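PDB 6ABW: citrate synthase, which probably catalyses the condensation of oxaloacetate with acetyl-CoA and water to give citrate and CoA, a step of the tricarboxylic acid cycle. Local coordinates for residues N145-R148 with A149-K153; W253-R256 with K257-G261; A280-F283 with K284-K288; A297-Y300 with F301-Q305. All coordinates share one frame; numbering follows the deposited sequence.

How the interactions relate
All four interactions are local contacts within one helix, between side chains three to five residues apart, and they differ according to what lies around them. Interactions 3 and 4 are mostly buried and belong to successive helices, 278-292 and 295-315, that touch through Lys284 and Gln305 and through Ala287 and Phe301. Interactions 1 and 2 are only partly buried and both concern the C-terminal part of a helix, the first closing in a Schellman motif, the second widening into pi-type turns near bound acetyl-CoA. Aromatic rings meet aliphatic chains in interactions 2, 3 and 4; interaction 1 lays a methylene on a guanidinium, and interaction 4 adds an ion pair.

Interaction 1. Residues N145-R148 with A149-K153; sequences NVLR and AKEGK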
loop_
_atom_site.group_PDB
_atom_site.type_symbol
_atom_site.label_atom_id
_atom_site.label_comp_id
_atom_site.label_asym_id
_atom_site.label_seq_id
_atom_site.Cartn_x
_atom_site.Cartn_y
_atom_site.Cartn_z
ATOM N N ASN A 145 -3.480 17.744 -10.702
ATOM C CA ASN A 145 -2.534 18.512 -9.899
ATOM C C ASN A 145 -1.120 17.962 -9.884
ATOM O O ASN A 145 -0.157 18.684 -9.789
ATOM C CB ASN A 145 -3.127 18.836 -8.549
ATOM C CG ASN A 145 -4.149 19.966 -8.686
ATOM O OD1 ASN A 145 -3.778 21.090 -9.037
ATOM N ND2 ASN A 145 -5.438 19.608 -8.625
ATOM N N VAL A 146 -1.003 16.615 -10.059
ATOM C CA VAL A 146 0.286 15.995 -10.236
ATOM C C VAL A 146 0.922 16.499 -11.542
ATOM O O VAL A 146 2.092 16.880 -11.601
ATOM C CB VAL A 146 0.148 14.444 -10.171
ATOM C CG1 VAL A 146 1.404 13.723 -10.713
ATOM C CG2 VAL A 146 -0.094 13.986 -8.739
ATOM N N LEU A 147 0.143 16.564 -12.606
ATOM C CA LEU A 147 0.653 17.086 -13.866
ATOM C C LEU A 147 1.112 18.533 -13.673
ATOM O O LEU A 147 2.234 18.945 -14.130
ATOM C CB LEU A 147 -0.419 16.957 -14.962
ATOM C CG LEU A 147 -0.126 17.888 -16.186
ATOM C CD1 LEU A 147 1.081 17.372 -16.903
ATOM C CD2 LEU A 147 -1.373 17.930 -17.059
ATOM N N ARG A 148 0.231 19.306 -13.046
ATOM C CA ARG A 148 0.476 20.730 -12.943
ATOM C C ARG A 148 1.681 21.066 -12.025
ATOM O O ARG A 148 2.531 21.907 -12.337
ATOM C CB ARG A 148 -0.806 21.420 -12.573
ATOM C CG ARG A 148 -1.794 21.426 -13.736
ATOM C CD ARG A 148 -3.115 22.040 -13.325
ATOM N NE ARG A 148 -3.028 23.497 -13.222
ATOM C CZ ARG A 148 -3.119 24.343 -14.252
ATOM N NH1 ARG A 148 -2.962 25.626 -14.022
ATOM N NH2 ARG A 148 -3.262 23.928 -15.518
ATOM N N ALA A 149 1.822 20.350 -10.923
ATOM C CA ALA A 149 3.039 20.415 -10.136
ATOM C C ALA A 149 4.307 20.114 -10.872
ATOM O O ALA A 149 5.311 20.842 -10.763
ATOM C CB ALA A 149 2.952 19.596 -8.882
ATOM N N LYS A 150 4.291 19.029 -11.635
ATOM C CA LYS A 150 5.479 18.624 -12.362
ATOM C C LYS A 150 5.835 19.655 -13.467
ATOM O O LYS A 150 7.016 19.877 -13.728
ATOM C CB LYS A 150 5.329 17.212 -12.906
ATOM C CG LYS A 150 5.423 16.160 -11.815
ATOM C CD LYS A 150 5.207 14.737 -12.364
ATOM C CE LYS A 150 6.399 14.185 -13.137
ATOM N NZ LYS A 150 7.730 14.151 -12.461
ATOM N N GLU A 151 4.844 20.301 -14.012
ATOM C CA GLU A 151 5.003 21.309 -15.030
ATOM C C GLU A 151 5.289 22.714 -14.411
ATOM O O GLU A 151 5.625 23.626 -15.152
ATOM C CB GLU A 151 3.759 21.385 -15.877
ATOM C CG GLU A 151 3.386 20.215 -16.775
ATOM C CD GLU A 151 4.259 20.001 -18.020
ATOM O OE1 GLU A 151 5.466 19.563 -17.905
ATOM O OE2 GLU A 151 3.683 20.190 -19.141
ATOM N N GLY A 152 5.144 22.891 -13.096
ATOM C CA GLY A 152 5.410 24.166 -12.401
ATOM C C GLY A 152 4.307 25.165 -12.655
ATOM O O GLY A 152 4.570 26.343 -12.689
ATOM N N LYS A 153 3.061 24.703 -12.827
ATOM C CA LYS A 153 1.895 25.590 -12.978
ATOM C C LYS A 153 1.117 25.695 -11.684
ATOM O O LYS A 153 1.170 24.817 -10.814
ATOM C CB LYS A 153 0.925 25.040 -14.003
ATOM C CG LYS A 153 1.439 25.011 -15.434
ATOM C CD LYS A 153 0.316 24.399 -16.289
ATOM C CE LYS A 153 0.360 24.743 -17.758
ATOM N NZ LYS A 153 1.708 24.431 -18.276
#
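The guanidinium of Arg148 receives Lys153 over one of its faces: Lys153 CD lies above the plane, offset toward the rim, and 3.7 Å from Arg148 NH2. The side chains cross at about a right angle, which brings the aliphatic middle of the lysine to the flat group while Lys153 NZ stays 5.7 Å from Arg148 NH2. The polar atoms of the arginine are used on carbonyls: NE bonds Lys154 O, and NH2 bonds Ser172 O of helix 164-173. A bend at chi3 (75°) turns the guanidinium out of the line of its methylene chain and across the lysine.

Main-chain bonds close the helix beneath this pair. Gly152 leaves helical geometry with positive phi, Gly152 N bonds Ala149 O at 3.1 Å, and Lys153 N bonds Arg148 O at 2.9 Å; this is a Schellman motif at the C-terminus of helix 128-151, and it places Lys153 beside Arg148. On another flank, Leu147 CD1 packs on Glu151 CG at 3.7 Å, while Glu151 OE1 bonds the hydroxyl of Tyr340.

With a leucine in place of Arg148, the carbonyls of Lys154 and Ser172 would probably be left without their donor and Lys153 without the flat surface it crosses. The buried cation is thus used in two ways: its N-H groups satisfy carbonyl oxygens, which probably helps to spread its charge, and its face takes hydrocarbon.

Interaction 2. Residues W253-R256 with K257-G261; sequences WFKR and KIIEG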
loop_
_atom_site.group_PDB
_atom_site.type_symbol
_atom_site.label_atom_id
_atom_site.label_comp_id
_atom_site.label_asym_id
_atom_site.label_seq_id
_atom_site.Cartn_x
_atom_site.Cartn_y
_atom_site.Cartn_z
ATOM N N TRP A 253 14.684 1.291 -37.739
ATOM C CA TRP A 253 14.625 0.971 -36.347
ATOM C C TRP A 253 14.146 -0.486 -36.132
ATOM O O TRP A 253 14.709 -1.204 -35.306
ATOM C CB TRP A 253 13.730 1.946 -35.626
ATOM C CG TRP A 253 13.616 1.766 -34.146
ATOM C CD1 TRP A 253 14.295 2.454 -33.179
ATOM C CD2 TRP A 253 12.695 0.896 -33.465
ATOM N NE1 TRP A 253 13.916 1.996 -31.935
ATOM C CE2 TRP A 253 12.917 1.061 -32.089
ATOM C CE3 TRP A 253 11.703 -0.032 -33.900
ATOM C CZ2 TRP A 253 12.174 0.384 -31.128
ATOM C CZ3 TRP A 253 10.974 -0.720 -32.936
ATOM C CH2 TRP A 253 11.221 -0.537 -31.561
ATOM N N PHE A 254 13.114 -0.849 -36.843
ATOM C CA PHE A 254 12.508 -2.216 -36.697
ATOM C C PHE A 254 13.552 -3.248 -37.168
ATOM O O PHE A 254 13.772 -4.249 -36.474
ATOM C CB PHE A 254 11.245 -2.351 -37.532
ATOM C CG PHE A 254 10.468 -3.635 -37.287
ATOM C CD1 PHE A 254 9.547 -3.750 -36.251
ATOM C CD2 PHE A 254 10.594 -4.698 -38.139
ATOM C CE1 PHE A 254 8.820 -4.974 -36.048
ATOM C CE2 PHE A 254 9.844 -5.862 -37.971
ATOM C CZ PHE A 254 8.974 -6.001 -36.912
ATOM N N LYS A 255 14.206 -2.997 -38.312
ATOM C CA LYS A 255 15.308 -3.908 -38.781
ATOM C C LYS A 255 16.422 -4.112 -37.750
ATOM O O LYS A 255 16.823 -5.253 -37.401
ATOM C CB LYS A 255 15.824 -3.443 -40.134
ATOM C CG LYS A 255 16.937 -4.327 -40.743
ATOM C CD LYS A 255 16.583 -5.812 -40.765
ATOM C CE LYS A 255 17.690 -6.667 -41.404
ATOM N NZ LYS A 255 17.581 -6.609 -42.861
ATOM N N ARG A 256 16.883 -3.015 -37.175
ATOM C CA ARG A 256 17.976 -3.026 -36.217
ATOM C C ARG A 256 17.609 -3.587 -34.835
ATOM O O ARG A 256 18.257 -4.493 -34.353
ATOM C CB ARG A 256 18.602 -1.592 -36.169
ATOM C CG ARG A 256 19.106 -1.082 -37.580
ATOM C CD ARG A 256 19.363 0.444 -37.699
ATOM N NE ARG A 256 19.473 1.039 -36.371
ATOM C CZ ARG A 256 18.624 1.926 -35.814
ATOM N NH1 ARG A 256 18.814 2.279 -34.546
ATOM N NH2 ARG A 256 17.628 2.511 -36.492
ATOM N N LYS A 257 16.532 -3.101 -34.196
ATOM C CA LYS A 257 16.196 -3.430 -32.838
ATOM C C LYS A 257 15.419 -4.749 -32.700
ATOM O O LYS A 257 15.614 -5.472 -31.729
ATOM C CB LYS A 257 15.398 -2.320 -32.169
ATOM C CG LYS A 257 16.045 -0.942 -32.232
ATOM C CD LYS A 257 17.219 -0.780 -31.275
ATOM C CE LYS A 257 17.957 0.540 -31.519
ATOM N NZ LYS A 257 19.233 0.578 -30.748
ATOM N N ILE A 258 14.495 -4.980 -33.630
ATOM C CA ILE A 258 13.568 -6.116 -33.565
ATOM C C ILE A 258 14.064 -7.332 -34.369
ATOM O O ILE A 258 14.128 -8.430 -33.811
ATOM C CB ILE A 258 12.126 -5.710 -34.009
ATOM C CG1 ILE A 258 11.641 -4.490 -33.197
ATOM C CG2 ILE A 258 11.167 -6.891 -33.874
ATOM C CD1 ILE A 258 11.649 -4.621 -31.687
ATOM N N ILE A 259 14.342 -7.152 -35.642
ATOM C CA ILE A 259 14.730 -8.262 -36.516
ATOM C C ILE A 259 16.152 -8.726 -36.114
ATOM O O ILE A 259 16.343 -9.919 -35.912
ATOM C CB ILE A 259 14.616 -7.943 -38.011
ATOM C CG1 ILE A 259 13.193 -7.576 -38.448
ATOM C CG2 ILE A 259 15.121 -9.094 -38.917
ATOM C CD1 ILE A 259 12.178 -8.652 -38.101
ATOM N N GLU A 260 17.118 -7.807 -35.962
ATOM C CA GLU A 260 18.545 -8.178 -35.704
ATOM C C GLU A 260 18.834 -8.314 -34.245
ATOM O O GLU A 260 19.419 -9.303 -33.822
ATOM C CB GLU A 260 19.478 -7.184 -36.417
ATOM C CG GLU A 260 19.247 -7.089 -37.932
ATOM C CD GLU A 260 19.581 -8.376 -38.746
ATOM O OE1 GLU A 260 20.649 -8.965 -38.464
ATOM O OE2 GLU A 260 18.822 -8.793 -39.694
ATOM N N GLY A 261 18.353 -7.377 -33.426
ATOM C CA GLY A 261 18.606 -7.402 -32.014
ATOM C C GLY A 261 17.706 -8.295 -31.181
ATOM O O GLY A 261 17.930 -8.421 -29.954
#
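Lys257 doubles back over the indole of Trp253, one turn earlier in helix 250-260. Its CB rests 3.4 Å from Trp253 O, the carbonyl that also accepts the Lys257 N-H. Next along the chain, Lys257 CG makes a CH-pi contact 3.7 Å from the centroid of the Trp253 five-membered ring, 13° off the normal. The bend at chi2 (-75°) then directs the rest of the chain toward Arg256: Lys257 CE approaches Arg256 NH1 at 3.6 Å, and the like-charged Lys257 NZ ends 4.2 Å from that same nitrogen. Trp253 NE1, lying under the lysine methylene, donates to Glu243 of helix 233-244.

From Phe254 onward the helix widens into pi-type turns. Phe254 O accepts from both Ile258 N and Ile259 N, the latter at 3.1 Å, and Lys255 O accepts from Glu260 N.

Two isoleucines share the Phe254 ring across this wider backbone. Ile258 CB stands over a face in a second CH-pi contact, 4.0 Å from the centroid, while Ile259 CD1 approaches Phe254 CE2 obliquely at 3.6 Å. The phenyl group also lies close to Leu265, an acetyl-CoA-binding residue, and the Ile258 side chain is about 6 Å from the bound acetyl-CoA.

Interaction 3. Residues A280-F283 with K284-K288; sequences AKIF and KKYAK
Ile282 and Tyr286, one helical turn apart, supply the apolar contact between side chains. They lie side by side and point the same way. Ile282 CG2 meets the edge of the phenol ring, in its plane, at 3.8 Å from Tyr286 CE2. With chi1 at -74°, Tyr286 CG is anti to its own carbonyl carbon, and the ring leans back along the helix toward the isoleucine. The same ring edge lies against the preceding turn of backbone, Tyr286 CD2 being 3.3 Å from Ile282 O. That pair of side chains continues outward into a shared neighbourhood, since both touch Val51 of helix 47-53.

Main-chain hydrogen bonds form the second group and are those of a regular alpha-helix: Lys284 N to Ala280 O, Lys285 N to Lys281 O, Tyr286 N to Ile282 O at 3.2 Å, and Ala287 N to Phe283 O at 2.8 Å. Helix 278-292 is amphipathic in this region. Ile282, Phe283, Tyr286 and Ala287 are buried among other helices of the largely helical citrate synthase fold, whereas Lys281 and Lys285 belong to an exposed side. Phe283 enters the interior beside helices 179-191 and 325-335, where its ring meets that of Tyr192 with the planes about 55° apart; its side chain is about 7 Å from that of Asp325, a predicted active-site residue.

The ionic contact is that of Lys284. Its chain runs fully extended to helix 295-315, where Lys284 NZ makes a salt bridge to Glu308 and a hydrogen bond to Gln305 OE1.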
loop_
_atom_site.group_PDB
_atom_site.type_symbol
_atom_site.label_atom_id
_atom_site.label_comp_id
_atom_site.label_asym_id
_atom_site.label_seq_id
_atom_site.Cartn_x
_atom_site.Cartn_y
_atom_site.Cartn_z
ATOM N N ALA A 280 -7.204 -2.256 -27.958
ATOM C CA ALA A 280 -6.203 -1.637 -28.805
ATOM C C ALA A 280 -6.869 -1.055 -30.027
ATOM O O ALA A 280 -6.483 0.010 -30.442
ATOM C CB ALA A 280 -5.163 -2.673 -29.229
ATOM N N LYS A 281 -7.859 -1.723 -30.604
ATOM C CA LYS A 281 -8.546 -1.197 -31.751
ATOM C C LYS A 281 -9.310 0.104 -31.444
ATOM O O LYS A 281 -9.450 1.013 -32.291
ATOM C CB LYS A 281 -9.550 -2.247 -32.235
ATOM C CG LYS A 281 -8.868 -3.490 -32.725
ATOM C CD LYS A 281 -9.852 -4.535 -33.223
ATOM C CE LYS A 281 -10.587 -5.210 -32.101
ATOM N NZ LYS A 281 -10.459 -6.699 -32.158
ATOM N N ILE A 282 -9.786 0.200 -30.209
ATOM C CA ILE A 282 -10.546 1.376 -29.817
ATOM C C ILE A 282 -9.594 2.515 -29.542
ATOM O O ILE A 282 -9.824 3.658 -30.021
ATOM C CB ILE A 282 -11.477 1.062 -28.645
ATOM C CG1 ILE A 282 -12.383 -0.076 -29.013
ATOM C CG2 ILE A 282 -12.289 2.302 -28.325
ATOM C CD1 ILE A 282 -13.110 -0.758 -27.887
ATOM N N PHE A 283 -8.526 2.261 -28.776
ATOM C CA PHE A 283 -7.509 3.345 -28.626
ATOM C C PHE A 283 -7.043 3.851 -30.020
ATOM O O PHE A 283 -6.898 5.075 -30.237
ATOM C CB PHE A 283 -6.316 2.869 -27.839
ATOM C CG PHE A 283 -6.469 2.986 -26.360
ATOM C CD1 PHE A 283 -6.555 4.233 -25.772
ATOM C CD2 PHE A 283 -6.543 1.888 -25.552
ATOM C CE1 PHE A 283 -6.701 4.385 -24.400
ATOM C CE2 PHE A 283 -6.681 2.020 -24.189
ATOM C CZ PHE A 283 -6.780 3.293 -23.597
ATOM N N LYS A 284 -6.846 2.923 -30.963
ATOM C CA LYS A 284 -6.410 3.354 -32.295
ATOM C C LYS A 284 -7.366 4.336 -32.970
ATOM O O LYS A 284 -6.943 5.374 -33.507
ATOM C CB LYS A 284 -6.172 2.150 -33.187
ATOM C CG LYS A 284 -5.576 2.598 -34.529
ATOM C CD LYS A 284 -5.293 1.447 -35.413
ATOM C CE LYS A 284 -4.752 1.979 -36.742
ATOM N NZ LYS A 284 -4.500 0.781 -37.600
ATOM N N LYS A 285 -8.631 4.013 -32.920
ATOM C CA LYS A 285 -9.707 4.812 -33.511
ATOM C C LYS A 285 -9.636 6.219 -32.990
ATOM O O LYS A 285 -9.661 7.185 -33.762
ATOM C CB LYS A 285 -11.017 4.178 -33.138
ATOM C CG LYS A 285 -12.302 4.889 -33.555
ATOM C CD LYS A 285 -13.455 4.078 -32.928
ATOM C CE LYS A 285 -14.755 4.090 -33.718
ATOM N NZ LYS A 285 -15.452 5.367 -33.478
ATOM N N TYR A 286 -9.508 6.348 -31.652
ATOM C CA TYR A 286 -9.524 7.633 -31.039
ATOM C C TYR A 286 -8.228 8.361 -31.226
ATOM O O TYR A 286 -8.245 9.560 -31.305
ATOM C CB TYR A 286 -9.986 7.572 -29.556
ATOM C CG TYR A 286 -11.467 7.326 -29.483
ATOM C CD1 TYR A 286 -12.399 8.376 -29.726
ATOM C CD2 TYR A 286 -11.952 6.098 -29.311
ATOM C CE1 TYR A 286 -13.747 8.130 -29.706
ATOM C CE2 TYR A 286 -13.303 5.838 -29.284
ATOM C CZ TYR A 286 -14.204 6.859 -29.499
ATOM O OH TYR A 286 -15.556 6.476 -29.503
ATOM N N ALA A 287 -7.103 7.650 -31.384
ATOM C CA ALA A 287 -5.832 8.290 -31.659
ATOM C C ALA A 287 -5.775 9.047 -33.014
ATOM O O ALA A 287 -5.196 10.096 -33.116
ATOM C CB ALA A 287 -4.731 7.254 -31.636
ATOM N N LYS A 288 -6.380 8.436 -34.024
ATOM C CA LYS A 288 -6.429 8.955 -35.397
ATOM C C LYS A 288 -7.055 10.350 -35.477
ATOM O O LYS A 288 -6.441 11.316 -35.858
ATOM C CB LYS A 288 -7.220 7.979 -36.259
ATOM C CG LYS A 288 -7.337 8.477 -37.696
ATOM C CD LYS A 288 -7.337 7.346 -38.698
ATOM C CE LYS A 288 -7.140 7.963 -40.081
ATOM N NZ LYS A 288 -7.176 6.874 -41.081
#

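Interaction 4. Residues A297-Y300 with F301-Q305; sequences ARKY and FEIAQ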
loop_
_atom_site.group_PDB
_atom_site.type_symbol
_atom_site.label_atom_id
_atom_site.label_comp_id
_atom_site.label_asym_id
_atom_site.label_seq_id
_atom_site.Cartn_x
_atom_site.Cartn_y
_atom_site.Cartn_z
ATOM N N ALA A 297 2.059 15.138 -32.497
ATOM C CA ALA A 297 1.156 14.032 -32.234
ATOM C C ALA A 297 0.904 13.197 -33.480
ATOM O O ALA A 297 0.857 11.973 -33.414
ATOM C CB ALA A 297 -0.156 14.521 -31.638
ATOM N N ARG A 298 0.790 13.856 -34.632
ATOM C CA ARG A 298 0.491 13.171 -35.906
ATOM C C ARG A 298 1.665 12.262 -36.286
ATOM O O ARG A 298 1.460 11.146 -36.735
ATOM C CB ARG A 298 0.250 14.203 -37.023
ATOM C CG ARG A 298 -0.329 13.601 -38.299
ATOM C CD ARG A 298 -0.193 14.598 -39.452
ATOM N NE ARG A 298 -1.056 14.270 -40.591
ATOM C CZ ARG A 298 -1.006 14.851 -41.805
ATOM N NH1 ARG A 298 -1.855 14.462 -42.754
ATOM N NH2 ARG A 298 -0.113 15.808 -42.092
ATOM N N LYS A 299 2.879 12.767 -36.111
ATOM C CA LYS A 299 4.084 12.057 -36.399
ATOM C C LYS A 299 4.156 10.732 -35.601
ATOM O O LYS A 299 4.489 9.646 -36.166
ATOM C CB LYS A 299 5.232 13.008 -36.053
ATOM C CG LYS A 299 6.618 12.629 -36.426
ATOM C CD LYS A 299 7.624 13.643 -35.871
ATOM C CE LYS A 299 7.762 13.543 -34.339
ATOM N NZ LYS A 299 9.087 14.050 -33.852
ATOM N N TYR A 300 3.837 10.806 -34.303
ATOM C CA TYR A 300 3.858 9.604 -33.441
ATOM C C TYR A 300 2.803 8.596 -33.832
ATOM O O TYR A 300 3.086 7.419 -33.796
ATOM C CB TYR A 300 3.814 10.022 -31.960
ATOM C CG TYR A 300 5.081 10.720 -31.514
ATOM C CD1 TYR A 300 6.364 10.235 -31.847
ATOM C CD2 TYR A 300 5.019 11.909 -30.819
ATOM C CE1 TYR A 300 7.519 10.901 -31.457
ATOM C CE2 TYR A 300 6.175 12.561 -30.390
ATOM C CZ TYR A 300 7.419 12.025 -30.679
ATOM O OH TYR A 300 8.587 12.625 -30.270
ATOM N N PHE A 301 1.631 9.036 -34.227
ATOM C CA PHE A 301 0.548 8.201 -34.677
ATOM C C PHE A 301 0.980 7.492 -35.963
ATOM O O PHE A 301 0.829 6.298 -36.081
ATOM C CB PHE A 301 -0.773 8.952 -34.924
ATOM C CG PHE A 301 -1.845 8.087 -35.517
ATOM C CD1 PHE A 301 -2.497 7.138 -34.746
ATOM C CD2 PHE A 301 -2.163 8.160 -36.870
ATOM C CE1 PHE A 301 -3.499 6.307 -35.258
ATOM C CE2 PHE A 301 -3.117 7.273 -37.428
ATOM C CZ PHE A 301 -3.796 6.364 -36.616
ATOM N N GLU A 302 1.655 8.235 -36.847
ATOM C CA GLU A 302 2.149 7.656 -38.119
ATOM C C GLU A 302 3.235 6.660 -37.874
ATOM O O GLU A 302 3.265 5.629 -38.500
ATOM C CB GLU A 302 2.641 8.763 -39.066
ATOM C CG GLU A 302 1.461 9.628 -39.518
ATOM C CD GLU A 302 1.795 10.663 -40.606
ATOM O OE1 GLU A 302 2.987 10.704 -41.043
ATOM O OE2 GLU A 302 0.857 11.441 -41.008
ATOM N N ILE A 303 4.134 6.937 -36.933
ATOM C CA ILE A 303 5.165 5.952 -36.582
ATOM C C ILE A 303 4.521 4.697 -35.969
ATOM O O ILE A 303 4.863 3.579 -36.316
ATOM C CB ILE A 303 6.188 6.529 -35.601
ATOM C CG1 ILE A 303 7.043 7.611 -36.286
ATOM C CG2 ILE A 303 7.046 5.401 -35.058
ATOM C CD1 ILE A 303 7.640 8.583 -35.290
ATOM N N ALA A 304 3.571 4.898 -35.043
ATOM C CA ALA A 304 2.895 3.733 -34.414
ATOM C C ALA A 304 2.189 2.874 -35.441
ATOM O O ALA A 304 2.296 1.641 -35.400
ATOM C CB ALA A 304 1.841 4.218 -33.430
ATOM N N GLN A 305 1.511 3.530 -36.373
ATOM C CA GLN A 305 0.776 2.785 -37.391
ATOM C C GLN A 305 1.739 1.919 -38.281
ATOM O O GLN A 305 1.452 0.755 -38.594
ATOM C CB GLN A 305 -0.166 3.706 -38.199
ATOM C CG GLN A 305 -0.947 2.970 -39.276
ATOM C CD GLN A 305 -2.365 3.533 -39.530
ATOM O OE1 GLN A 305 -3.318 2.763 -39.729
ATOM N NE2 GLN A 305 -2.502 4.853 -39.471
#
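Arg298 and Glu302 form an ion pair one turn apart, with Glu302 OE2 3.4 Å from Arg298 NE. The oxygen stands over a face of the guanidinium, well out of its plane, and the two flat groups are turned 59° against each other; no N-H points at OE2, and the attraction is one of charges. Arg298 runs extended from CG to NE, which lays its methylenes under the same oxygen, Arg298 CG being 3.7 Å from Glu302 OE2. Glu302 starts close to the backbone, its CG 3.2 Å from Arg298 O, the carbonyl that also receives the Glu302 N-H at 2.9 Å. On another side of the helix, Ile303 lies alongside Tyr300, the two CD1 atoms 4.0 Å apart, and Ile303 CD1 also rests 3.4 Å from Lys299 O.

Further out, Arg298 NE makes a second salt bridge, to Glu292. Tyr300 meets two aromatic neighbours, Phe238 and Tyr333, edge-to-face, while Ile303 packs on Phe241 and Pro247. With an alanine in place of Glu302, Arg298 would probably be left with Glu292 alone of these two carboxylates, without the negative charge over its guanidinium face.

Polar pairing on one flank and apolar packing on a buried one is what an amphipathic alpha-helix provides; here helix 295-315 packs against helices 233-244, 278-292 and 325-335 of the helical citrate synthase fold.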